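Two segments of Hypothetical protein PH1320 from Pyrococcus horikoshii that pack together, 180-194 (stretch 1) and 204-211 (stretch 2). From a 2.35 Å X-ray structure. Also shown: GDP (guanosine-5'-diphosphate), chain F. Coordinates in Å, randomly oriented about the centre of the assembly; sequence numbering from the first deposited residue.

Stretch 1 (180-194) KSTLLKALTTAKPEI
Stretch 2, residues 204-211: INVGQFED

The strongest polar links between the two stretches are backbone hydrogen bonds. Glu 193 and Val 206 form an antiparallel hydrogen-bonded pair, with CA atoms 5.2 Å apart: Glu 193 N donates to Val 206 O at 2.9 Å (170°), and Val 206 N returns the bond to Glu 193 O at 2.9 Å (154°). A third bond, nearly linear at 169°, runs from Thr 189 N to Gln 208 O at 3.0 Å and anchors the loop to the same strand. The register continues in the non-hydrogen-bonded pair Ile 194 and Asn 205, whose CA atoms lie 4.7 Å apart. Close CA-H...O contacts supplement the ladder, from Asn 205 CA to Glu 193 O (3.3 Å) and from Ile 194 CA to Ile 204 O (3.4 Å).

At the start of stretch 1, the helix 180-187 holds the GDP phosphates. Lys 180 N and NZ both donate to GDP O2B, at 2.9 and 3.0 Å; Ser 181 N reaches GDP O3B at 2.8 Å, and Thr 182 OG1 reaches GDP O1A at 2.8 Å. Lys 180 is m, t, m, m along its side chain, while Ser 181 is p and Thr 182 m.

The helix and the extended strand 204-211 run in broadly the same direction, their axes 32° apart and 8.2 Å distant at closest approach. Leu 184 (t, t) points toward the strand, placing CD1 3.5 Å from Asn 205 O and 3.8 Å from Asn 205 CB. Asn 205 (m) gives up more surface to the contact than any other residue; its ND2 also lies 3.8 Å from Ser 181 CB.

Thr 188 leaves helical geometry at phi/psi -89/158, turning the chain out of the helix. Its p rotamer brings CG2 to 3.4 Å from Gly 207 CA and 3.3 Å from Gln 208 N. The absence of a side chain at Gly 207 permits this approach: an ideal CB there would point toward stretch 1 and clash with Thr 188 CG2 at 2.1 Å. Pro 192, also pointing toward the strand, lies beside the same glycine, with the two CA atoms 4.6 Å apart.

Farther along, Phe 209 (p, chi2 77°) points toward stretch 1, its CB 3.2 Å from Leu 187 O, while Thr 189 OG1 (m) lies 3.7 Å from Phe 209 CA. In the sheet, Ile 194 (m, t) and Asn 205 share one face, and Glu 193 (m, t) and Val 206 (t) the other, although the end of Glu 193 leads away. The contact buries 607 Å² in total.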

ATOM      1  N   LYS A 180      24.231  -8.514  -4.771  1.00 36.99           N
ATOM      2  CA  LYS A 180      23.178  -8.078  -3.872  1.00 37.66           C
ATOM      3  C   LYS A 180      22.432  -9.235  -3.203  1.00 34.90           C
ATOM      4  O   LYS A 180      22.386  -9.312  -1.974  1.00 36.68           O
ATOM      5  CB  LYS A 180      22.188  -7.172  -4.616  1.00 33.54           C
ATOM      6  CG  LYS A 180      22.801  -5.858  -5.080  1.00 30.38           C
ATOM      7  CD  LYS A 180      21.724  -4.849  -5.518  1.00 35.54           C
ATOM      8  CE  LYS A 180      20.933  -5.338  -6.735  1.00 30.90           C
ATOM      9  NZ  LYS A 180      21.811  -5.469  -7.940  1.00 23.25           N
ATOM     10  N   SER A 181      21.852 -10.132  -3.996  1.00 32.94           N
ATOM     11  CA  SER A 181      21.106 -11.256  -3.429  1.00 36.81           C
ATOM     12  C   SER A 181      22.012 -12.254  -2.704  1.00 39.80           C
ATOM     13  O   SER A 181      21.607 -12.868  -1.717  1.00 40.90           O
ATOM     14  CB  SER A 181      20.319 -11.977  -4.518  1.00 40.58           C
ATOM     15  OG  SER A 181      21.188 -12.502  -5.497  1.00 39.36           O
ATOM     16  N   THR A 182      23.238 -12.413  -3.196  1.00 37.72           N
ATOM     17  CA  THR A 182      24.177 -13.320  -2.567  1.00 35.90           C
ATOM     18  C   THR A 182      24.417 -12.806  -1.165  1.00 35.09           C
ATOM     19  O   THR A 182      24.471 -13.586  -0.219  1.00 43.00           O
ATOM     20  CB  THR A 182      25.536 -13.387  -3.332  1.00 36.40           C
ATOM     21  OG1 THR A 182      25.322 -13.945  -4.632  1.00 36.34           O
ATOM     22  CG2 THR A 182      26.552 -14.270  -2.578  1.00 34.32           C
ATOM     23  N   LEU A 183      24.551 -11.490  -1.033  1.00 29.24           N
ATOM     24  CA  LEU A 183      24.780 -10.880   0.271  1.00 31.46           C
ATOM     25  C   LEU A 183      23.539 -10.970   1.159  1.00 33.78           C
ATOM     26  O   LEU A 183      23.638 -11.218   2.359  1.00 41.44           O
ATOM     27  CB  LEU A 183      25.187  -9.416   0.124  1.00 24.20           C
ATOM     28  CG  LEU A 183      25.254  -8.665   1.450  1.00 33.83           C
ATOM     29  CD1 LEU A 183      26.292  -9.308   2.366  1.00 32.85           C
ATOM     30  CD2 LEU A 183      25.622  -7.226   1.207  1.00 30.52           C
ATOM     31  N   LEU A 184      22.368 -10.761   0.578  1.00 29.98           N
ATOM     32  CA  LEU A 184      21.148 -10.832   1.364  1.00 33.28           C
ATOM     33  C   LEU A 184      20.979 -12.244   1.941  1.00 33.01           C
ATOM     34  O   LEU A 184      20.592 -12.404   3.092  1.00 30.56           O
ATOM     35  CB  LEU A 184      19.937 -10.457   0.498  1.00 30.96           C
ATOM     36  CG  LEU A 184      18.537 -10.596   1.115  1.00 40.17           C
ATOM     37  CD1 LEU A 184      17.569  -9.571   0.486  1.00 30.74           C
ATOM     38  CD2 LEU A 184      18.043 -12.046   0.931  1.00 29.86           C
ATOM     39  N   LYS A 185      21.271 -13.261   1.137  1.00 31.45           N
ATOM     40  CA  LYS A 185      21.124 -14.638   1.586  1.00 38.08           C
ATOM     41  C   LYS A 185      22.167 -15.038   2.621  1.00 40.21           C
ATOM     42  O   LYS A 185      21.899 -15.874   3.469  1.00 40.27           O
ATOM     43  CB  LYS A 185      21.160 -15.594   0.392  1.00 36.02           C
ATOM     44  CG  LYS A 185      19.944 -15.464  -0.490  1.00 37.08           C
ATOM     45  CD  LYS A 185      20.079 -16.263  -1.756  1.00 45.07           C
ATOM     46  CE  LYS A 185      18.943 -15.942  -2.703  1.00 48.82           C
ATOM     47  NZ  LYS A 185      19.017 -16.765  -3.940  1.00 54.81           N
ATOM     48  N   ALA A 186      23.345 -14.433   2.559  1.00 42.88           N
ATOM     49  CA  ALA A 186      24.407 -14.735   3.509  1.00 45.01           C
ATOM     50  C   ALA A 186      24.089 -14.025   4.819  1.00 48.20           C
ATOM     51  O   ALA A 186      24.491 -14.450   5.905  1.00 50.11           O
ATOM     52  CB  ALA A 186      25.748 -14.238   2.964  1.00 40.55           C
ATOM     53  N   LEU A 187      23.345 -12.937   4.695  1.00 47.37           N
ATOM     54  CA  LEU A 187      22.975 -12.110   5.830  1.00 45.55           C
ATOM     55  C   LEU A 187      21.743 -12.629   6.572  1.00 45.16           C
ATOM     56  O   LEU A 187      21.655 -12.520   7.794  1.00 43.47           O
ATOM     57  CB  LEU A 187      22.734 -10.681   5.321  1.00 44.01           C
ATOM     58  CG  LEU A 187      23.486  -9.452   5.845  1.00 46.36           C
ATOM     59  CD1 LEU A 187      24.876  -9.812   6.339  1.00 43.85           C
ATOM     60  CD2 LEU A 187      23.551  -8.417   4.724  1.00 33.99           C
ATOM     61  N   THR A 188      20.796 -13.216   5.851  1.00 44.73           N
ATOM     62  CA  THR A 188      19.588 -13.671   6.517  1.00 51.85           C
ATOM     63  C   THR A 188      19.626 -15.082   7.054  1.00 57.26           C
ATOM     64  O   THR A 188      20.407 -15.919   6.603  1.00 55.94           O
ATOM     65  CB  THR A 188      18.351 -13.539   5.609  1.00 52.18           C
ATOM     66  OG1 THR A 188      18.470 -14.424   4.488  1.00 54.44           O
ATOM     67  CG2 THR A 188      18.213 -12.119   5.122  1.00 56.32           C
ATOM     68  N   THR A 189      18.755 -15.325   8.028  1.00 63.43           N
ATOM     69  CA  THR A 189      18.627 -16.619   8.673  1.00 66.19           C
ATOM     70  C   THR A 189      17.730 -17.535   7.846  1.00 69.31           C
ATOM     71  O   THR A 189      18.213 -18.434   7.150  1.00 74.69           O
ATOM     72  CB  THR A 189      18.021 -16.466  10.061  1.00 64.37           C
ATOM     73  OG1 THR A 189      18.857 -15.613  10.851  1.00 66.45           O
ATOM     74  CG2 THR A 189      17.892 -17.819  10.726  1.00 69.78           C
ATOM     75  N   ALA A 190      16.425 -17.311   7.919  1.00 67.16           N
ATOM     76  CA  ALA A 190      15.489 -18.127   7.157  1.00 64.98           C
ATOM     77  C   ALA A 190      15.711 -17.861   5.680  1.00 63.67           C
ATOM     78  O   ALA A 190      16.395 -16.911   5.313  1.00 63.56           O
ATOM     79  CB  ALA A 190      14.063 -17.780   7.537  1.00 62.90           C
ATOM     80  N   LYS A 191      15.141 -18.697   4.823  1.00 65.72           N
ATOM     81  CA  LYS A 191      15.308 -18.476   3.396  1.00 66.71           C
ATOM     82  C   LYS A 191      14.581 -17.194   3.018  1.00 61.75           C
ATOM     83  O   LYS A 191      13.574 -16.825   3.626  1.00 56.42           O
ATOM     84  CB  LYS A 191      14.761 -19.655   2.584  1.00 74.26           C
ATOM     85  CG  LYS A 191      15.599 -20.924   2.697  1.00 83.94           C
ATOM     86  CD  LYS A 191      17.030 -20.711   2.200  1.00 88.60           C
ATOM     87  CE  LYS A 191      17.908 -21.930   2.481  1.00 91.71           C
ATOM     88  NZ  LYS A 191      17.389 -23.174   1.838  1.00 91.35           N
ATOM     89  N   PRO A 192      15.104 -16.481   2.022  1.00 58.67           N
ATOM     90  CA  PRO A 192      14.473 -15.234   1.592  1.00 57.08           C
ATOM     91  C   PRO A 192      13.121 -15.496   0.950  1.00 52.75           C
ATOM     92  O   PRO A 192      12.853 -16.583   0.465  1.00 51.60           O
ATOM     93  CB  PRO A 192      15.475 -14.664   0.585  1.00 56.57           C
ATOM     94  CG  PRO A 192      16.787 -15.271   1.013  1.00 61.79           C
ATOM     95  CD  PRO A 192      16.392 -16.682   1.340  1.00 58.79           C
ATOM     96  N   GLU A 193      12.266 -14.488   0.963  1.00 55.62           N
ATOM     97  CA  GLU A 193      10.959 -14.585   0.336  1.00 55.90           C
ATOM     98  C   GLU A 193      10.968 -13.582  -0.808  1.00 53.64           C
ATOM     99  O   GLU A 193      11.932 -12.840  -0.978  1.00 56.99           O
ATOM    100  CB  GLU A 193       9.854 -14.258   1.343  1.00 58.29           C
ATOM    101  CG  GLU A 193       9.583 -15.394   2.312  1.00 68.80           C
ATOM    102  CD  GLU A 193       8.504 -15.068   3.319  1.00 77.34           C
ATOM    103  OE1 GLU A 193       7.414 -14.623   2.900  1.00 82.30           O
ATOM    104  OE2 GLU A 193       8.742 -15.264   4.530  1.00 82.90           O
ATOM    105  N   ILE A 194       9.917 -13.558  -1.607  1.00 49.36           N
ATOM    106  CA  ILE A 194       9.886 -12.622  -2.705  1.00 46.76           C
ATOM    107  C   ILE A 194       8.693 -11.687  -2.591  1.00 49.37           C
ATOM    108  O   ILE A 194       7.547 -12.127  -2.543  1.00 52.56           O
ATOM    109  CB  ILE A 194       9.845 -13.373  -4.045  1.00 50.40           C
ATOM    110  CG1 ILE A 194      11.139 -14.169  -4.212  1.00 52.21           C
ATOM    111  CG2 ILE A 194       9.693 -12.388  -5.204  1.00 50.01           C
ATOM    112  CD1 ILE A 194      11.140 -15.085  -5.402  1.00 53.22           C
ATOM    113  N   ILE A 204      11.353  -8.479  -5.462  1.00 40.40           N
ATOM    114  CA  ILE A 204      12.571  -8.353  -4.683  1.00 40.33           C
ATOM    115  C   ILE A 204      12.673  -9.357  -3.529  1.00 43.87           C
ATOM    116  O   ILE A 204      11.670  -9.791  -2.966  1.00 43.61           O
ATOM    117  CB  ILE A 204      12.714  -6.922  -4.110  1.00 41.10           C
ATOM    118  CG1 ILE A 204      11.581  -6.636  -3.120  1.00 40.85           C
ATOM    119  CG2 ILE A 204      12.687  -5.911  -5.240  1.00 38.05           C
ATOM    120  CD1 ILE A 204      11.746  -5.341  -2.369  1.00 34.88           C
ATOM    121  N   ASN A 205      13.902  -9.719  -3.188  1.00 41.94           N
ATOM    122  CA  ASN A 205      14.136 -10.644  -2.108  1.00 38.82           C
ATOM    123  C   ASN A 205      13.974  -9.923  -0.788  1.00 37.38           C
ATOM    124  O   ASN A 205      14.394  -8.784  -0.640  1.00 32.73           O
ATOM    125  CB  ASN A 205      15.538 -11.222  -2.209  1.00 44.60           C
ATOM    126  CG  ASN A 205      15.749 -11.973  -3.487  1.00 48.69           C
ATOM    127  OD1 ASN A 205      15.181 -13.043  -3.689  1.00 50.27           O
ATOM    128  ND2 ASN A 205      16.553 -11.409  -4.372  1.00 48.53           N
ATOM    129  N   VAL A 206      13.352 -10.602   0.166  1.00 34.05           N
ATOM    130  CA  VAL A 206      13.136 -10.045   1.482  1.00 36.95           C
ATOM    131  C   VAL A 206      13.574 -11.053   2.514  1.00 40.81           C
ATOM    132  O   VAL A 206      13.077 -12.178   2.547  1.00 41.58           O
ATOM    133  CB  VAL A 206      11.666  -9.768   1.768  1.00 37.54           C
ATOM    134  CG1 VAL A 206      11.539  -9.219   3.168  1.00 27.83           C
ATOM    135  CG2 VAL A 206      11.095  -8.813   0.748  1.00 35.26           C
ATOM    136  N   GLY A 207      14.494 -10.650   3.369  1.00 38.93           N
ATOM    137  CA  GLY A 207      14.947 -11.568   4.388  1.00 41.42           C
ATOM    138  C   GLY A 207      14.928 -10.933   5.753  1.00 36.95           C
ATOM    139  O   GLY A 207      14.525  -9.787   5.922  1.00 38.59           O
ATOM    140  N   GLN A 208      15.394 -11.691   6.726  1.00 34.11           N
ATOM    141  CA  GLN A 208      15.442 -11.241   8.100  1.00 38.48           C
ATOM    142  C   GLN A 208      16.527 -11.974   8.850  1.00 36.95           C
ATOM    143  O   GLN A 208      16.787 -13.142   8.595  1.00 31.89           O
ATOM    144  CB  GLN A 208      14.113 -11.540   8.804  1.00 36.78           C
ATOM    145  CG  GLN A 208      13.136 -10.387   8.926  1.00 47.74           C
ATOM    146  CD  GLN A 208      11.975 -10.718   9.871  1.00 57.00           C
ATOM    147  OE1 GLN A 208      12.176 -11.262  10.967  1.00 53.13           O
ATOM    148  NE2 GLN A 208      10.754 -10.379   9.453  1.00 58.13           N
ATOM    149  N   PHE A 209      17.184 -11.278   9.763  1.00 38.90           N
ATOM    150  CA  PHE A 209      18.152 -11.944  10.604  1.00 46.64           C
ATOM    151  C   PHE A 209      17.910 -11.402  12.002  1.00 45.87           C
ATOM    152  O   PHE A 209      17.604 -10.225  12.185  1.00 38.70           O
ATOM    153  CB  PHE A 209      19.591 -11.751  10.103  1.00 50.62           C
ATOM    154  CG  PHE A 209      20.200 -10.441  10.433  1.00 46.36           C
ATOM    155  CD1 PHE A 209      20.672 -10.185  11.707  1.00 43.83           C
ATOM    156  CD2 PHE A 209      20.388  -9.491   9.445  1.00 51.04           C
ATOM    157  CE1 PHE A 209      21.328  -9.005  11.990  1.00 46.38           C
ATOM    158  CE2 PHE A 209      21.043  -8.307   9.720  1.00 48.72           C
ATOM    159  CZ  PHE A 209      21.515  -8.065  10.999  1.00 46.44           C
ATOM    160  N   GLU A 210      17.991 -12.287  12.983  1.00 47.18           N
ATOM    161  CA  GLU A 210      17.733 -11.901  14.349  1.00 45.50           C
ATOM    162  C   GLU A 210      19.003 -11.761  15.166  1.00 45.40           C
ATOM    163  O   GLU A 210      19.940 -12.529  15.006  1.00 52.55           O
ATOM    164  CB  GLU A 210      16.797 -12.939  14.974  1.00 51.15           C
ATOM    165  CG  GLU A 210      16.269 -12.599  16.369  1.00 63.61           C
ATOM    166  CD  GLU A 210      15.156 -13.548  16.825  1.00 71.01           C
ATOM    167  OE1 GLU A 210      15.383 -14.781  16.860  1.00 71.93           O
ATOM    168  OE2 GLU A 210      14.051 -13.057  17.151  1.00 79.21           O
ATOM    169  N   ASP A 211      19.052 -10.737  16.005  1.00 42.38           N
ATOM    170  CA  ASP A 211      20.181 -10.542  16.895  1.00 40.77           C
ATOM    171  C   ASP A 211      19.563 -10.259  18.253  1.00 41.66           C
ATOM    172  O   ASP A 211      18.901  -9.237  18.442  1.00 38.96           O
ATOM    173  CB  ASP A 211      21.056  -9.364  16.488  1.00 42.51           C
ATOM    174  CG  ASP A 211      22.256  -9.218  17.398  1.00 44.02           C
ATOM    175  OD1 ASP A 211      23.038 -10.192  17.481  1.00 45.56           O
ATOM    176  OD2 ASP A 211      22.408  -8.153  18.040  1.00 45.56           O
TER
HETATM  177  PB  GDP F 400      22.833  -9.307  -7.850  1.00 34.29           P
HETATM  178  O1B GDP F 400      22.344  -9.337  -9.285  1.00 35.50           O
HETATM  179  O2B GDP F 400      23.546  -7.900  -7.487  1.00 38.01           O
HETATM  180  O3B GDP F 400      21.948  -9.953  -6.779  1.00 40.28           O
HETATM  181  O3A GDP F 400      24.084 -10.293  -7.907  1.00 38.10           O
HETATM  182  PA  GDP F 400      24.212 -11.817  -7.382  1.00 49.44           P
HETATM  183  O1A GDP F 400      23.984 -11.907  -5.914  1.00 35.94           O
HETATM  184  O2A GDP F 400      23.147 -12.736  -8.184  1.00 43.14           O
HETATM  185  O5' GDP F 400      25.719 -12.276  -7.707  1.00 49.60           O
HETATM  186  C5' GDP F 400      25.916 -12.223  -9.133  1.00 49.26           C
HETATM  187  C4' GDP F 400      26.993 -13.242  -9.549  1.00 50.05           C
HETATM  188  O4' GDP F 400      28.244 -12.965  -8.814  1.00 45.67           O
HETATM  189  C3' GDP F 400      26.676 -14.695  -9.192  1.00 50.55           C
HETATM  190  O3' GDP F 400      26.827 -15.849 -10.022  1.00 52.83           O
HETATM  191  C2' GDP F 400      27.213 -14.811  -7.751  1.00 50.41           C
HETATM  192  O2' GDP F 400      27.534 -16.197  -7.519  1.00 51.86           O
HETATM  193  C1' GDP F 400      28.551 -14.132  -7.957  1.00 51.49           C
HETATM  194  N9  GDP F 400      29.149 -13.653  -6.701  1.00 55.30           N
HETATM  195  C8  GDP F 400      28.505 -13.087  -5.631  1.00 58.10           C
HETATM  196  N7  GDP F 400      29.364 -12.787  -4.693  1.00 57.03           N
HETATM  197  C5  GDP F 400      30.610 -13.136  -5.100  1.00 55.60           C
HETATM  198  C6  GDP F 400      31.925 -13.060  -4.519  1.00 53.62           C
HETATM  199  O6  GDP F 400      32.094 -12.590  -3.398  1.00 48.85           O
HETATM  200  N1  GDP F 400      32.990 -13.527  -5.255  1.00 57.49           N
HETATM  201  C2  GDP F 400      32.801 -14.060  -6.526  1.00 57.60           C
HETATM  202  N2  GDP F 400      33.878 -14.517  -7.235  1.00 61.75           N
HETATM  203  N3  GDP F 400      31.593 -14.139  -7.067  1.00 56.93           N
HETATM  204  C4  GDP F 400      30.484 -13.694  -6.400  1.00 58.50           C